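Local coordinates for chitin oligosaccharide binding protein NagB2 (PDB 7EHU) that binds chitin oligosaccharides such as N,N'-diacetylchitobiose and its trisaccharide homologue, probably as the extracellular solute-binding component of a sugar uptake system, at residues Leu157-Ile163 / Ala179-Ile185; Pro167-Phe173 / Phe297-Ile302; Asn316-Phe320 / Phe335-Tyr340. All blocks are in the same frame, centred on the assembly; numbering follows the deposited sequence.

Contact 1 of 3, residues Leu157-Ile163 / Ala179-Ile185; sequences LFADAGI and ALKAKNI
Two helix C-termini, each closed by a Schellman motif, pack against one another here, joining the ends of helices 155-160 and 170-182. In 157-163 the positive-phi residue is Gly-162, with Ile-163 N bonded to Phe-158 O (2.9 Å). Along the other segment, Ala-179 comes first: its CB lies 3.5 Å from Ala-161 O and 4.1 Å from Ala-161 CB. Leu-180 (m, t) then wedges into the interface, CD2 3.8 Å from Ala-161 CB, CG 3.8 Å from Ile-163 CD1, and CD1 3.9 Å from Phe-158 CE1; the CA atoms of Leu-180 and Ala-161 are 5.4 Å apart. Both Leu-180 and Phe-158 continue onto Met-271 of strand 271-275. Lys-183 leaves helical geometry and lays CG 3.9 Å from Ala-161 CA. Asn-184, at phi 58°, makes the second turn, letting Ile-185 N bond to Leu-180 O (3.0 Å). Ile-185 (m, t) folds back, placing CG2 4.1 Å from Leu-157 CD1. At the solvent edge a water donates to Asp-160 O (2.9 Å) and accepts from Lys-183 NZ at 2.5 Å.

Contact 2 of 3, residues Pro167-Phe173 / Phe297-Ile302; sequences PKTWDEF and FRFPNI
A single beta bridge at the capped N-terminus of helix 170-182 fastens it to the loop after strand 294-297. Thr-169, the N-cap, pairs with Asn-301, their CA atoms about 4.4 Å apart, and its OG1 accepts from Glu-172 N at 3.1 Å. Trp-170 opens the helix: its N donates to Asn-301 O (2.8 Å), and the t rotamer spreads the indole along the loop, CZ3 3.8 Å from Phe-299 CZ and CE3 4.2 Å from Pro-300 CG, while CB meets Ile-302 CG1 at 3.8 Å. Pro-300 points toward the helix, with CB 3.6 Å from Thr-169 C and CG in an off-centre CH-pi contact, 4.2 Å from the centroid of the Phe-173 ring. Phe-297 (chi1 p) presents one face to Pro-167, whose CD stands 3.8 Å from the ring centroid, nearly on the normal. Phe-151 of strand 138-154 packs against Phe-173, Phe-297 and Pro-300, joining the contact to the sheet. A water donates to both Pro-167 O and Arg-298 O, and Asn-301 N points almost straight at Lys-168 O, 3.0 Å away.

Contact 3 of 3, residues Asn316-Phe320 / Phe335-Tyr340; sequences NGYGF and FIKNFY. With NAG (2-acetamido-2-deoxy-beta-D-glucopyranose), chain B.
Tyr-318 projects its ring (chi1 m) from strand 309-320 into a pair of phenylalanines on helix 326-339. Both pairs are T-shaped: the edge of Phe-335 meets the face of Tyr-318, centroids 5.8 Å apart and planes at 85°, whereas Tyr-318 turns its own edge to the face of Phe-339, centroids 5.4 Å apart and planes at 83°, with Tyr-318 CE2 3.8 Å from Phe-339 CZ. Two residues on, Phe-320 (chi1 m) also points at the helix; Ile-336 CD1 sits over its face, 4.0 Å from the ring centroid, and Phe-320 CE1 approaches Phe-335 CD2 at 4.1 Å. Tyr-340, just past the helix, brings OH to 3.5 Å from Tyr-318 CB. Strand 316-320 is extended and runs nearly antiparallel to helix segment 335-339, at 161°, their axes 11.4 Å apart at closest approach, a gap filled by these large side chains. Leu-50 of helix 44-60, Leu-34 of strand 30-36 and Ile-93 of the adjoining strand 93-97 also pack against Tyr-318 and Phe-335. At the start of the strand segment Asn-316, chi1 t, accepts at OD1 from N2 of the bound NAG (2.9 Å). The aromatic cluster thus belongs to a helix-on-sheet layer in a periplasmic-binding-protein-like lobe, whose strand leads directly from the glycan pocket.

Overall arrangement
From the N terminus, strand 138-154 runs into helix 155-160, and contact 1 soon closes a short loop by bringing back the end of helix 170-182. Contact 2 starts within that loop, at the beginning of the same helix, and closes only 124 residues later, after strand 294-297, so contacts 1 and 2 cross along the chain. They also touch in space: Phe-158 CE2 lies 4.0 Å from Pro-167 CD, and Phe-158 CZ 4.1 Å from Phe-297 CE1. Contact 3 follows in series, folding helix 326-339 back onto strand 309-320. Its centre is about 44 Å from that of contact 1 and 37 Å from that of contact 2, across the centre of the chain.

Contact 1 of 3, residues Leu157-Ile163 / Ala179-Ile185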
loop_
_atom_site.group_PDB
_atom_site.type_symbol
_atom_site.label_atom_id
_atom_site.label_comp_id
_atom_site.label_asym_id
_atom_site.label_seq_id
_atom_site.Cartn_x
_atom_site.Cartn_y
_atom_site.Cartn_z
ATOM N N LEU A 157 10.537 -0.229 23.852
ATOM C CA LEU A 157 9.288 -0.056 24.580
ATOM C C LEU A 157 8.685 -1.402 24.948
ATOM O O LEU A 157 8.120 -1.558 26.034
ATOM C CB LEU A 157 8.306 0.768 23.751
ATOM C CG LEU A 157 8.666 2.236 23.543
ATOM C CD1 LEU A 157 7.678 2.873 22.579
ATOM C CD2 LEU A 157 8.719 3.026 24.857
ATOM N N PHE A 158 8.776 -2.393 24.055
ATOM C CA PHE A 158 8.311 -3.729 24.412
ATOM C C PHE A 158 9.047 -4.235 25.651
ATOM O O PHE A 158 8.424 -4.710 26.599
ATOM C CB PHE A 158 8.486 -4.712 23.237
ATOM C CG PHE A 158 7.289 -4.813 22.308
ATOM C CD1 PHE A 158 6.618 -3.679 21.868
ATOM C CD2 PHE A 158 6.852 -6.047 21.845
ATOM C CE1 PHE A 158 5.547 -3.773 20.983
ATOM C CE2 PHE A 158 5.770 -6.145 20.974
ATOM C CZ PHE A 158 5.107 -5.005 20.562
ATOM N N ALA A 159 10.382 -4.129 25.654
ATOM C CA ALA A 159 11.165 -4.545 26.823
ATOM C C ALA A 159 10.780 -3.754 28.072
ATOM O O ALA A 159 10.702 -4.323 29.171
ATOM C CB ALA A 159 12.663 -4.407 26.539
ATOM N N ASP A 160 10.508 -2.448 27.923
ATOM C CA ASP A 160 10.067 -1.665 29.073
ATOM C C ASP A 160 8.822 -2.272 29.712
ATOM O O ASP A 160 8.639 -2.185 30.932
ATOM C CB ASP A 160 9.751 -0.226 28.656
ATOM C CG ASP A 160 10.982 0.586 28.264
ATOM O OD1 ASP A 160 12.112 0.229 28.650
ATOM O OD2 ASP A 160 10.802 1.627 27.596
ATOM N N ALA A 161 7.947 -2.864 28.901
ATOM C CA ALA A 161 6.700 -3.454 29.366
ATOM C C ALA A 161 6.832 -4.937 29.674
ATOM O O ALA A 161 5.820 -5.595 29.930
ATOM C CB ALA A 161 5.590 -3.238 28.327
ATOM N N GLY A 162 8.045 -5.476 29.646
ATOM C CA GLY A 162 8.258 -6.862 29.987
ATOM C C GLY A 162 8.022 -7.855 28.872
ATOM O O GLY A 162 7.967 -9.061 29.141
ATOM N N ILE A 163 7.878 -7.392 27.636
ATOM C CA ILE A 163 7.573 -8.251 26.501
ATOM C C ILE A 163 8.909 -8.516 25.824
ATOM O O ILE A 163 9.557 -7.573 25.349
ATOM C CB ILE A 163 6.682 -7.501 25.509
ATOM C CG1 ILE A 163 5.470 -6.896 26.200
ATOM C CG2 ILE A 163 6.201 -8.492 24.427
ATOM C CD1 ILE A 163 4.709 -5.921 25.295
ATOM N N ALA A 179 0.125 -5.220 28.568
ATOM C CA ALA A 179 1.322 -4.825 29.310
ATOM C C ALA A 179 1.778 -3.422 28.927
ATOM O O ALA A 179 2.228 -2.646 29.784
ATOM C CB ALA A 179 2.444 -5.835 29.050
ATOM N N LEU A 180 1.685 -3.081 27.642
ATOM C CA LEU A 180 2.052 -1.738 27.210
ATOM C C LEU A 180 1.104 -0.711 27.811
ATOM O O LEU A 180 1.544 0.308 28.363
ATOM C CB LEU A 180 2.018 -1.660 25.684
ATOM C CG LEU A 180 3.123 -2.443 24.960
ATOM C CD1 LEU A 180 2.723 -2.721 23.515
ATOM C CD2 LEU A 180 4.460 -1.706 25.017
ATOM N N LYS A 181 -0.206 -0.985 27.747
ATOM C CA LYS A 181 -1.200 -0.083 28.323
ATOM C C LYS A 181 -0.957 0.113 29.814
ATOM O O LYS A 181 -1.057 1.235 30.320
ATOM C CB LYS A 181 -2.598 -0.653 28.056
ATOM C CG LYS A 181 -3.797 0.271 28.359
ATOM C CD LYS A 181 -3.801 1.534 27.491
ATOM C CE LYS A 181 -4.969 2.454 27.802
ATOM N NZ LYS A 181 -5.048 2.775 29.254
ATOM N N ALA A 182 -0.582 -0.956 30.523
ATOM C CA ALA A 182 -0.374 -0.864 31.968
ATOM C C ALA A 182 0.807 0.030 32.315
ATOM O O ALA A 182 0.857 0.597 33.420
ATOM C CB ALA A 182 -0.170 -2.263 32.546
ATOM N N LYS A 183 1.769 0.157 31.403
ATOM C CA LYS A 183 2.886 1.072 31.562
ATOM C C LYS A 183 2.612 2.457 30.993
ATOM O O LYS A 183 3.541 3.270 30.919
ATOM C CB LYS A 183 4.125 0.516 30.870
ATOM C CG LYS A 183 4.783 -0.724 31.445
ATOM C CD LYS A 183 5.477 -0.558 32.795
ATOM C CE LYS A 183 6.533 0.512 32.635
ATOM N NZ LYS A 183 7.841 0.348 33.297
ATOM N N ASN A 184 1.375 2.739 30.572
ATOM C CA ASN A 184 1.026 4.023 29.969
ATOM C C ASN A 184 1.884 4.304 28.728
ATOM O O ASN A 184 2.277 5.440 28.461
ATOM C CB ASN A 184 1.068 5.154 31.003
ATOM C CG ASN A 184 -0.055 5.040 32.043
ATOM O OD1 ASN A 184 -0.981 4.237 31.892
ATOM N ND2 ASN A 184 0.046 5.814 33.108
ATOM N N ILE A 185 2.181 3.249 27.967
ATOM C CA ILE A 185 2.783 3.354 26.642
ATOM C C ILE A 185 1.642 3.207 25.645
ATOM O O ILE A 185 0.940 2.186 25.652
ATOM C CB ILE A 185 3.855 2.269 26.409
ATOM C CG1 ILE A 185 5.019 2.409 27.403
ATOM C CG2 ILE A 185 4.373 2.320 24.978
ATOM C CD1 ILE A 185 5.865 1.149 27.535
HETATM O O HOH W 1 10.121 -0.210 32.484
#

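Contact 2 of 3, residues Pro167-Phe173 / Phe297-Ile302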
loop_
_atom_site.group_PDB
_atom_site.type_symbol
_atom_site.label_atom_id
_atom_site.label_comp_id
_atom_site.label_asym_id
_atom_site.label_seq_id
_atom_site.Cartn_x
_atom_site.Cartn_y
_atom_site.Cartn_z
ATOM N N PRO A 167 4.907 -11.079 19.310
ATOM C CA PRO A 167 3.778 -12.010 19.475
ATOM C C PRO A 167 3.506 -12.773 18.193
ATOM O O PRO A 167 3.476 -12.182 17.116
ATOM C CB PRO A 167 2.608 -11.094 19.850
ATOM C CG PRO A 167 2.995 -9.756 19.399
ATOM C CD PRO A 167 4.489 -9.679 19.478
ATOM N N LYS A 168 3.315 -14.096 18.317
ATOM C CA LYS A 168 2.988 -14.938 17.174
ATOM C C LYS A 168 1.500 -15.248 17.080
ATOM O O LYS A 168 1.005 -15.566 15.989
ATOM C CB LYS A 168 3.710 -16.280 17.280
ATOM C CG LYS A 168 5.200 -16.182 17.213
ATOM C CD LYS A 168 5.782 -17.583 17.266
ATOM C CE LYS A 168 7.219 -17.628 17.668
ATOM N NZ LYS A 168 7.391 -16.888 18.947
ATOM N N THR A 169 0.786 -15.195 18.200
ATOM C CA THR A 169 -0.627 -15.532 18.256
ATOM C C THR A 169 -1.410 -14.343 18.801
ATOM O O THR A 169 -0.851 -13.425 19.407
ATOM C CB THR A 169 -0.880 -16.713 19.191
ATOM O OG1 THR A 169 -0.629 -16.267 20.530
ATOM C CG2 THR A 169 -0.002 -17.928 18.827
ATOM N N TRP A 170 -2.721 -14.364 18.555
ATOM C CA TRP A 170 -3.581 -13.283 19.017
ATOM C C TRP A 170 -3.519 -13.151 20.532
ATOM O O TRP A 170 -3.503 -12.035 21.063
ATOM C CB TRP A 170 -5.020 -13.514 18.539
ATOM C CG TRP A 170 -5.955 -12.414 18.948
ATOM C CD1 TRP A 170 -6.852 -12.430 19.986
ATOM C CD2 TRP A 170 -6.051 -11.112 18.355
ATOM N NE1 TRP A 170 -7.504 -11.219 20.063
ATOM C CE2 TRP A 170 -7.029 -10.393 19.077
ATOM C CE3 TRP A 170 -5.401 -10.484 17.289
ATOM C CZ2 TRP A 170 -7.380 -9.086 18.755
ATOM C CZ3 TRP A 170 -5.757 -9.182 16.967
ATOM C CH2 TRP A 170 -6.728 -8.497 17.708
ATOM N N ASP A 171 -3.459 -14.277 21.246
ATOM C CA ASP A 171 -3.409 -14.210 22.705
ATOM C C ASP A 171 -2.108 -13.571 23.185
ATOM O O ASP A 171 -2.117 -12.782 24.138
ATOM C CB ASP A 171 -3.627 -15.603 23.305
ATOM C CG ASP A 171 -5.102 -16.027 23.276
ATOM O OD1 ASP A 171 -5.390 -17.224 23.502
ATOM O OD2 ASP A 171 -5.976 -15.166 23.009
ATOM N N GLU A 172 -0.983 -13.872 22.524
ATOM C CA GLU A 172 0.267 -13.209 22.887
ATOM C C GLU A 172 0.202 -11.723 22.547
ATOM O O GLU A 172 0.754 -10.884 23.266
ATOM C CB GLU A 172 1.445 -13.866 22.166
ATOM C CG GLU A 172 1.755 -15.299 22.600
ATOM C CD GLU A 172 2.887 -15.963 21.792
ATOM O OE1 GLU A 172 3.264 -15.476 20.705
ATOM O OE2 GLU A 172 3.404 -17.002 22.250
ATOM N N PHE A 173 -0.470 -11.386 21.446
ATOM C CA PHE A 173 -0.615 -9.997 21.021
ATOM C C PHE A 173 -1.435 -9.210 22.039
ATOM O O PHE A 173 -1.034 -8.122 22.465
ATOM C CB PHE A 173 -1.276 -9.999 19.632
ATOM C CG PHE A 173 -1.487 -8.636 19.015
ATOM C CD1 PHE A 173 -0.415 -7.861 18.582
ATOM C CD2 PHE A 173 -2.766 -8.159 18.800
ATOM C CE1 PHE A 173 -0.636 -6.618 17.982
ATOM C CE2 PHE A 173 -2.974 -6.930 18.210
ATOM C CZ PHE A 173 -1.915 -6.156 17.813
ATOM N N PHE A 297 6.849 -7.814 13.000
ATOM C CA PHE A 297 6.157 -9.094 12.996
ATOM C C PHE A 297 4.922 -9.012 12.110
ATOM O O PHE A 297 4.247 -7.978 12.047
ATOM C CB PHE A 297 5.811 -9.619 14.405
ATOM C CG PHE A 297 5.008 -8.687 15.273
ATOM C CD1 PHE A 297 5.632 -7.739 16.069
ATOM C CD2 PHE A 297 3.610 -8.806 15.340
ATOM C CE1 PHE A 297 4.892 -6.906 16.910
ATOM C CE2 PHE A 297 2.862 -7.966 16.173
ATOM C CZ PHE A 297 3.514 -7.018 16.962
ATOM N N ARG A 298 4.640 -10.117 11.428
ATOM C CA ARG A 298 3.427 -10.187 10.649
ATOM C C ARG A 298 2.225 -10.305 11.583
ATOM O O ARG A 298 2.337 -10.608 12.771
ATOM C CB ARG A 298 3.490 -11.327 9.644
ATOM C CG ARG A 298 3.260 -12.695 10.179
ATOM C CD ARG A 298 2.969 -13.687 9.019
ATOM N NE ARG A 298 3.077 -15.053 9.490
ATOM C CZ ARG A 298 4.192 -15.778 9.499
ATOM N NH1 ARG A 298 5.330 -15.301 9.020
ATOM N NH2 ARG A 298 4.150 -17.002 9.980
ATOM N N PHE A 299 1.067 -9.986 11.041
ATOM C CA PHE A 299 -0.156 -10.011 11.820
ATOM C C PHE A 299 -0.274 -11.357 12.542
ATOM O O PHE A 299 -0.068 -12.403 11.921
ATOM C CB PHE A 299 -1.369 -9.773 10.908
ATOM C CG PHE A 299 -2.617 -9.490 11.692
ATOM C CD1 PHE A 299 -3.417 -10.531 12.154
ATOM C CD2 PHE A 299 -2.960 -8.192 12.034
ATOM C CE1 PHE A 299 -4.526 -10.278 12.930
ATOM C CE2 PHE A 299 -4.064 -7.949 12.817
ATOM C CZ PHE A 299 -4.843 -8.994 13.257
ATOM N N PRO A 300 -0.586 -11.371 13.836
ATOM C CA PRO A 300 -0.574 -12.633 14.595
ATOM C C PRO A 300 -1.750 -13.550 14.271
ATOM O O PRO A 300 -2.797 -13.132 13.783
ATOM C CB PRO A 300 -0.663 -12.163 16.050
ATOM C CG PRO A 300 -1.393 -10.836 15.963
ATOM C CD PRO A 300 -0.881 -10.207 14.693
ATOM N N ASN A 301 -1.576 -14.824 14.596
ATOM C CA ASN A 301 -2.563 -15.855 14.266
ATOM C C ASN A 301 -3.747 -15.837 15.234
ATOM O O ASN A 301 -3.578 -15.967 16.457
ATOM C CB ASN A 301 -1.895 -17.230 14.252
ATOM C CG ASN A 301 -0.912 -17.409 13.103
ATOM O OD1 ASN A 301 -0.999 -16.723 12.084
ATOM N ND2 ASN A 301 0.052 -18.287 13.285
ATOM N N ILE A 302 -4.951 -15.690 14.674
ATOM C CA ILE A 302 -6.191 -15.765 15.444
ATOM C C ILE A 302 -6.720 -17.188 15.529
ATOM O O ILE A 302 -7.455 -17.503 16.475
ATOM C CB ILE A 302 -7.243 -14.799 14.863
ATOM C CG1 ILE A 302 -6.894 -13.359 15.253
ATOM C CG2 ILE A 302 -8.674 -15.148 15.330
ATOM C CD1 ILE A 302 -7.723 -12.297 14.575
HETATM O O HOH W 2 3.116 -12.592 14.450
#

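Contact 3 of 3, residues Asn316-Phe320 / Phe335-Tyr340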
loop_
_atom_site.group_PDB
_atom_site.type_symbol
_atom_site.label_atom_id
_atom_site.label_comp_id
_atom_site.label_asym_id
_atom_site.label_seq_id
_atom_site.Cartn_x
_atom_site.Cartn_y
_atom_site.Cartn_z
ATOM N N ASN A 316 1.368 -1.258 -7.048
ATOM C CA ASN A 316 1.427 0.166 -7.346
ATOM C C ASN A 316 2.623 0.476 -8.221
ATOM O O ASN A 316 3.740 0.014 -7.962
ATOM C CB ASN A 316 1.479 0.973 -6.042
ATOM C CG ASN A 316 1.371 2.479 -6.266
ATOM O OD1 ASN A 316 2.243 3.247 -5.848
ATOM N ND2 ASN A 316 0.307 2.911 -6.949
ATOM N N GLY A 317 2.382 1.242 -9.270
ATOM C CA GLY A 317 3.441 1.650 -10.167
ATOM C C GLY A 317 2.907 2.599 -11.203
ATOM O O GLY A 317 1.960 3.320 -10.906
ATOM N N TYR A 318 3.477 2.617 -12.402
ATOM C CA TYR A 318 3.042 3.538 -13.451
ATOM C C TYR A 318 2.198 2.805 -14.492
ATOM O O TYR A 318 2.511 1.683 -14.919
ATOM C CB TYR A 318 4.254 4.218 -14.106
ATOM C CG TYR A 318 4.872 5.207 -13.155
ATOM C CD1 TYR A 318 4.200 6.373 -12.816
ATOM C CD2 TYR A 318 6.100 4.965 -12.534
ATOM C CE1 TYR A 318 4.736 7.268 -11.898
ATOM C CE2 TYR A 318 6.640 5.854 -11.629
ATOM C CZ TYR A 318 5.957 6.993 -11.313
ATOM O OH TYR A 318 6.429 7.883 -10.379
ATOM N N GLY A 319 1.119 3.488 -14.886
ATOM C CA GLY A 319 0.383 3.181 -16.089
ATOM C C GLY A 319 0.479 4.345 -17.067
ATOM O O GLY A 319 0.996 5.427 -16.742
ATOM N N PHE A 320 -0.046 4.111 -18.270
ATOM C CA PHE A 320 0.190 4.985 -19.408
ATOM C C PHE A 320 -1.101 5.190 -20.173
ATOM O O PHE A 320 -1.890 4.259 -20.335
ATOM C CB PHE A 320 1.297 4.390 -20.300
ATOM C CG PHE A 320 2.529 4.076 -19.500
ATOM C CD1 PHE A 320 3.465 5.064 -19.247
ATOM C CD2 PHE A 320 2.684 2.838 -18.900
ATOM C CE1 PHE A 320 4.552 4.820 -18.439
ATOM C CE2 PHE A 320 3.775 2.582 -18.084
ATOM C CZ PHE A 320 4.721 3.569 -17.867
ATOM N N PHE A 335 10.959 6.307 -21.287
ATOM C CA PHE A 335 10.797 6.405 -19.847
ATOM C C PHE A 335 10.732 5.014 -19.217
ATOM O O PHE A 335 11.393 4.747 -18.204
ATOM C CB PHE A 335 9.528 7.188 -19.493
ATOM C CG PHE A 335 9.207 7.135 -18.023
ATOM C CD1 PHE A 335 9.915 7.915 -17.118
ATOM C CD2 PHE A 335 8.261 6.261 -17.536
ATOM C CE1 PHE A 335 9.664 7.846 -15.770
ATOM C CE2 PHE A 335 8.003 6.188 -16.169
ATOM C CZ PHE A 335 8.718 6.968 -15.288
ATOM N N ILE A 336 9.941 4.110 -19.804
ATOM C CA ILE A 336 9.845 2.750 -19.271
ATOM C C ILE A 336 11.226 2.098 -19.260
ATOM O O ILE A 336 11.647 1.489 -18.267
ATOM C CB ILE A 336 8.805 1.922 -20.050
ATOM C CG1 ILE A 336 7.392 2.478 -19.835
ATOM C CG2 ILE A 336 8.870 0.435 -19.685
ATOM C CD1 ILE A 336 6.391 1.961 -20.814
ATOM N N LYS A 337 11.951 2.243 -20.371
ATOM C CA LYS A 337 13.288 1.679 -20.496
ATOM C C LYS A 337 14.213 2.176 -19.399
ATOM O O LYS A 337 15.052 1.415 -18.882
ATOM C CB LYS A 337 13.856 2.046 -21.868
ATOM C CG LYS A 337 15.296 1.594 -22.092
ATOM C CD LYS A 337 15.926 2.166 -23.365
ATOM C CE LYS A 337 16.081 3.653 -23.301
ATOM N NZ LYS A 337 17.435 4.065 -22.796
ATOM N N ASN A 338 14.101 3.460 -19.055
ATOM C CA ASN A 338 15.028 4.071 -18.122
ATOM C C ASN A 338 14.589 3.970 -16.678
ATOM O O ASN A 338 15.440 4.044 -15.790
ATOM C CB ASN A 338 15.268 5.524 -18.510
ATOM C CG ASN A 338 16.081 5.646 -19.792
ATOM O OD1 ASN A 338 16.883 4.767 -20.107
ATOM N ND2 ASN A 338 15.902 6.738 -20.521
ATOM N N PHE A 339 13.302 3.784 -16.413
ATOM C CA PHE A 339 12.837 3.640 -15.043
ATOM C C PHE A 339 12.915 2.195 -14.562
ATOM O O PHE A 339 13.337 1.939 -13.427
ATOM C CB PHE A 339 11.393 4.139 -14.915
ATOM C CG PHE A 339 10.918 4.227 -13.493
ATOM C CD1 PHE A 339 11.330 5.257 -12.680
ATOM C CD2 PHE A 339 10.064 3.279 -12.969
ATOM C CE1 PHE A 339 10.907 5.339 -11.366
ATOM C CE2 PHE A 339 9.633 3.356 -11.650
ATOM C CZ PHE A 339 10.050 4.393 -10.852
ATOM N N TYR A 340 12.495 1.250 -15.405
ATOM C CA TYR A 340 12.397 -0.166 -15.029
ATOM C C TYR A 340 13.694 -0.861 -15.420
ATOM O O TYR A 340 13.787 -1.567 -16.417
ATOM C CB TYR A 340 11.156 -0.794 -15.662
ATOM C CG TYR A 340 9.887 -0.205 -15.109
ATOM C CD1 TYR A 340 9.377 -0.629 -13.889
ATOM C CD2 TYR A 340 9.201 0.795 -15.782
ATOM C CE1 TYR A 340 8.222 -0.091 -13.367
ATOM C CE2 TYR A 340 8.044 1.340 -15.274
ATOM C CZ TYR A 340 7.566 0.911 -14.066
ATOM O OH TYR A 340 6.412 1.455 -13.571
HETATM C C1 NAG B . 3.536 4.242 -1.771
HETATM C C2 NAG B . 3.187 2.832 -2.216
HETATM C C3 NAG B . 1.675 2.636 -2.272
HETATM C C4 NAG B . 0.995 3.128 -1.001
HETATM C C5 NAG B . 1.462 4.549 -0.716
HETATM C C6 NAG B . 0.911 5.141 0.557
HETATM C C7 NAG B . 4.872 1.843 -3.745
HETATM C C8 NAG B . 5.298 1.726 -5.173
HETATM N N2 NAG B . 3.762 2.564 -3.527
HETATM O O3 NAG B . 1.433 1.255 -2.491
HETATM O O4 NAG B . -0.414 3.170 -1.205
HETATM O O5 NAG B . 2.888 4.543 -0.581
HETATM O O6 NAG B . 1.316 6.499 0.702
HETATM O O7 NAG B . 5.492 1.293 -2.840
#